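Local atomic coordinates of putative exported protein (PDB entry 2DVZ), a protein that probably serves as a periplasmic solute receptor of the tripartite tricarboxylate transporter family, and holds a bound glutamate between its two lobes. Residues Ala183-Gly187 / Gly188-Leu192; Lys249-Pro252 / Met253-Asn257. All coordinates share one frame; numbering follows the deposited sequence.

Contact 1. Residues Ala183-Gly187 / Gly188-Leu192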
loop_
_atom_site.group_PDB
_atom_site.type_symbol
_atom_site.label_atom_id
_atom_site.label_comp_id
_atom_site.label_asym_id
_atom_site.label_seq_id
_atom_site.Cartn_x
_atom_site.Cartn_y
_atom_site.Cartn_z
ATOM N N ALA A 183 3.616 9.944 11.534
ATOM C CA ALA A 183 3.745 11.021 12.515
ATOM C C ALA A 183 4.080 10.514 13.948
ATOM O O ALA A 183 4.848 11.157 14.676
ATOM C CB ALA A 183 2.500 11.899 12.511
ATOM N N ASP A 184 3.515 9.383 14.367
ATOM C CA ASP A 184 3.932 8.807 15.649
ATOM C C ASP A 184 5.357 8.257 15.662
ATOM O O ASP A 184 6.064 8.430 16.641
ATOM C CB ASP A 184 2.928 7.780 16.153
ATOM C CG ASP A 184 1.808 8.426 16.948
ATOM O OD1 ASP A 184 1.642 9.666 16.829
ATOM O OD2 ASP A 184 1.095 7.702 17.684
ATOM N N ALA A 185 5.770 7.615 14.569
ATOM C CA ALA A 185 7.139 7.148 14.412
ATOM C C ALA A 185 8.131 8.324 14.353
ATOM O O ALA A 185 9.228 8.260 14.964
ATOM C CB ALA A 185 7.263 6.275 13.196
ATOM N N VAL A 186 7.750 9.403 13.663
ATOM C CA VAL A 186 8.596 10.593 13.641
ATOM C C VAL A 186 8.671 11.217 15.056
ATOM O O VAL A 186 9.727 11.700 15.470
ATOM C CB VAL A 186 8.145 11.640 12.581
ATOM C CG1 VAL A 186 8.868 12.972 12.800
ATOM C CG2 VAL A 186 8.341 11.109 11.167
ATOM N N GLY A 187 7.567 11.142 15.808
ATOM C CA GLY A 187 7.495 11.685 17.158
ATOM C C GLY A 187 8.062 10.789 18.260
ATOM O O GLY A 187 8.264 11.242 19.377
ATOM N N GLY A 188 8.287 9.510 17.974
ATOM C CA GLY A 188 8.872 8.608 18.943
ATOM C C GLY A 188 7.838 7.872 19.779
ATOM O O GLY A 188 8.201 7.114 20.685
ATOM N N GLN A 189 6.549 8.061 19.486
ATOM C CA GLN A 189 5.510 7.342 20.255
ATOM C C GLN A 189 5.535 5.843 19.885
ATOM O O GLN A 189 5.091 4.999 20.654
ATOM C CB GLN A 189 4.112 7.965 20.066
ATOM C CG GLN A 189 3.951 9.350 20.731
ATOM C CD GLN A 189 4.539 10.476 19.880
ATOM O OE1 GLN A 189 4.850 10.277 18.705
ATOM N NE2 GLN A 189 4.702 11.652 20.468
ATOM N N ILE A 190 6.079 5.531 18.701
ATOM C CA ILE A 190 6.420 4.142 18.304
ATOM C C ILE A 190 7.870 4.275 17.819
ATOM O O ILE A 190 8.237 5.313 17.286
ATOM C CB ILE A 190 5.459 3.568 17.191
ATOM C CG1 ILE A 190 5.366 4.555 16.020
ATOM C CG2 ILE A 190 4.070 3.258 17.772
ATOM C CD1 ILE A 190 4.480 4.166 14.851
ATOM N N GLU A 191 8.690 3.253 18.043
ATOM C CA GLU A 191 10.109 3.299 17.664
ATOM C C GLU A 191 10.286 2.872 16.179
ATOM O O GLU A 191 11.155 3.380 15.465
ATOM C CB GLU A 191 10.955 2.427 18.639
ATOM C CG GLU A 191 10.864 2.789 20.210
ATOM C CD GLU A 191 9.490 2.486 20.975
ATOM O OE1 GLU A 191 8.741 1.517 20.652
ATOM O OE2 GLU A 191 9.199 3.244 21.970
ATOM N N LEU A 192 9.430 1.946 15.737
ATOM C CA LEU A 192 9.489 1.334 14.414
ATOM C C LEU A 192 8.212 1.650 13.640
ATOM O O LEU A 192 7.145 1.908 14.229
ATOM C CB LEU A 192 9.632 -0.208 14.521
ATOM C CG LEU A 192 10.948 -0.930 14.884
ATOM C CD1 LEU A 192 11.663 -0.468 16.207
ATOM C CD2 LEU A 192 10.722 -2.438 14.892
#
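Where helix 178-187 ends, D184 and A185 receive the chain as it doubles back through G188, Q189 and I190. The amide N of Q189 lies 2.9 Å from D184 O, in a bond bent to 133° at the hydrogen. G188 N makes a weak bond of 3.4 Å to A185 O and another weak one to D184 O. Together with the positive phi of G188, 92°, this is a Schellman motif with G188 as its C-prime residue; at that turn any CB would run into the carbonyl O of G187.

Beyond the turn, I190 folds back over the helix. Its CG1 sits between its own backbone N and carbonyl carbon (chi1 51°), which brings this methylene to 3.4 Å from A185 N and 3.8 Å from A185 CB, and the extended chi2 carries CD1 on toward the same alanine. A nearly straight CA-H...O contact, A185 CA to I190 O at 3.6 Å, adds to the pairing. Next to it, Q189 CB lies 3.9 Å from D184 CG, the two side chains crossing at about a right angle.

Further out, the carboxylate of D184 is held through OD2 by the hydroxyl of Y175, whose side chain also touches I190, and A185 O takes a bond from N122 ND2. The last-turn carbonyls of D184 and A185 thus find donors in the reversing chain and in N122, which is consistent with an abrupt end to the helix before the chain enters strand 192-196.

Contact 2. Residues Lys249-Pro252 / Met253-Asn257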
loop_
_atom_site.group_PDB
_atom_site.type_symbol
_atom_site.label_atom_id
_atom_site.label_comp_id
_atom_site.label_asym_id
_atom_site.label_seq_id
_atom_site.Cartn_x
_atom_site.Cartn_y
_atom_site.Cartn_z
ATOM N N LYS A 249 -18.061 -4.335 -9.981
ATOM C CA LYS A 249 -18.365 -5.400 -10.953
ATOM C C LYS A 249 -19.592 -5.005 -11.830
ATOM O O LYS A 249 -20.621 -4.537 -11.332
ATOM C CB LYS A 249 -18.603 -6.723 -10.213
ATOM C CG LYS A 249 -18.815 -7.960 -11.130
ATOM C CD LYS A 249 -17.475 -8.667 -11.551
ATOM C CE LYS A 249 -17.690 -10.232 -11.652
ATOM N NZ LYS A 249 -18.591 -10.850 -10.526
ATOM N N GLY A 250 -19.463 -5.165 -13.142
ATOM C CA GLY A 250 -20.578 -4.866 -14.043
ATOM C C GLY A 250 -20.464 -3.520 -14.717
ATOM O O GLY A 250 -21.245 -3.222 -15.620
ATOM N N THR A 251 -19.491 -2.710 -14.299
ATOM C CA THR A 251 -19.225 -1.431 -14.953
ATOM C C THR A 251 -18.850 -1.745 -16.414
ATOM O O THR A 251 -18.047 -2.657 -16.684
ATOM C CB THR A 251 -18.142 -0.602 -14.171
ATOM O OG1 THR A 251 -18.583 -0.385 -12.815
ATOM C CG2 THR A 251 -17.863 0.735 -14.796
ATOM N N PRO A 252 -19.505 -1.062 -17.369
ATOM C CA PRO A 252 -19.305 -1.350 -18.807
ATOM C C PRO A 252 -17.837 -1.227 -19.227
ATOM O O PRO A 252 -17.077 -0.403 -18.663
ATOM C CB PRO A 252 -20.104 -0.253 -19.491
ATOM C CG PRO A 252 -21.173 0.135 -18.465
ATOM C CD PRO A 252 -20.476 0.031 -17.139
HETATM N N MSE A 253 -17.449 -2.032 -20.207
HETATM C CA MSE A 253 -16.077 -2.039 -20.733
HETATM C C MSE A 253 -15.691 -0.708 -21.353
HETATM O O MSE A 253 -14.540 -0.311 -21.281
HETATM C CB MSE A 253 -15.854 -3.202 -21.747
HETATM C CG MSE A 253 -15.925 -4.596 -21.107
HETATM SE SE MSE A 253 -14.674 -4.815 -19.559
HETATM C CE MSE A 253 -12.940 -4.484 -20.469
ATOM N N ASP A 254 -16.673 -0.030 -21.944
ATOM C CA ASP A 254 -16.498 1.336 -22.436
ATOM C C ASP A 254 -15.886 2.228 -21.369
ATOM O O ASP A 254 -14.925 2.936 -21.638
ATOM C CB ASP A 254 -17.823 1.967 -22.926
ATOM C CG ASP A 254 -17.629 3.406 -23.425
ATOM O OD1 ASP A 254 -16.949 3.615 -24.475
ATOM O OD2 ASP A 254 -18.133 4.348 -22.752
ATOM N N VAL A 255 -16.466 2.173 -20.171
ATOM C CA VAL A 255 -16.031 2.949 -19.022
ATOM C C VAL A 255 -14.604 2.562 -18.593
ATOM O O VAL A 255 -13.749 3.431 -18.468
ATOM C CB VAL A 255 -17.040 2.780 -17.824
ATOM C CG1 VAL A 255 -16.383 3.163 -16.468
ATOM C CG2 VAL A 255 -18.332 3.561 -18.081
ATOM N N VAL A 256 -14.387 1.256 -18.396
ATOM C CA VAL A 256 -13.089 0.641 -18.085
ATOM C C VAL A 256 -11.980 1.077 -19.050
ATOM O O VAL A 256 -10.925 1.534 -18.627
ATOM C CB VAL A 256 -13.186 -0.945 -18.020
ATOM C CG1 VAL A 256 -11.862 -1.574 -17.673
ATOM C CG2 VAL A 256 -14.207 -1.385 -17.015
ATOM N N ASN A 257 -12.232 0.956 -20.347
ATOM C CA ASN A 257 -11.229 1.342 -21.347
ATOM C C ASN A 257 -11.028 2.838 -21.422
ATOM O O ASN A 257 -9.955 3.289 -21.726
ATOM C CB ASN A 257 -11.586 0.790 -22.741
ATOM C CG ASN A 257 -11.592 -0.723 -22.786
ATOM O OD1 ASN A 257 -10.641 -1.370 -22.345
ATOM N ND2 ASN A 257 -12.661 -1.299 -23.342
#
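P252 O accepts two amides of the first helical turn, a straight bond from V256 N (3.2 Å, 171° at the hydrogen) and a weak one from V255 N at 3.0 Å. Both donors converge on one oxygen, the first i to i+4 bond being joined by an i to i+3 companion.

T251 directs its methyl CG2 anti to the backbone N, chi1 -58° placing OG1 beside that N instead, and CG2 meets V255 CG1 at 3.3 Å. This is closer than two methyl groups normally come, and the two side chains cross at about a right angle. The hydroxyl meanwhile turns back along the loop to P248 O, so the threonine binds the end of strand 241-248 with one branch and packs on the helix with the other.

P252 occupies the N-cap position of helix 253-267. It cannot donate a hydrogen bond from its own nitrogen, and its ring brings no polar side-chain atom to the cap, so what it offers the helix here is its carbonyl. V255 CB lies 3.3 Å from that oxygen, and V256 CG2 approaches it to 3.5 Å, so hydrocarbon from both valines lies against the acceptor. The ring meets V255 more loosely, with CD 4.2 Å from CG2.

Outside the turn, Y16 packs against V255 and P74 against T251, while the carboxylate of D254 forms a salt bridge through OD2 with K258, one helical turn further on.

In the fold
The two contacts treat opposite ends of helices. Contact 1 closes helix 178-187 and leads into strand 192-196, while contact 2 leaves strand 241-248 and opens helix 253-267. Both are partly buried; contact 2 splits evenly between buried and exposed residues, while contact 1 has three intermediate ones as well. They stand on opposite sides of the chain's centre, about 42 Å apart between centres. Contact 1 works at the carbonyl end of its helix, where a glycine turn supplies amides; contact 2 works at the amide end, where a proline supplies a carbonyl. Glutamate-binding S178 starts the helix that contact 1 finishes, whereas contact 2 is remote from the glutamate pocket.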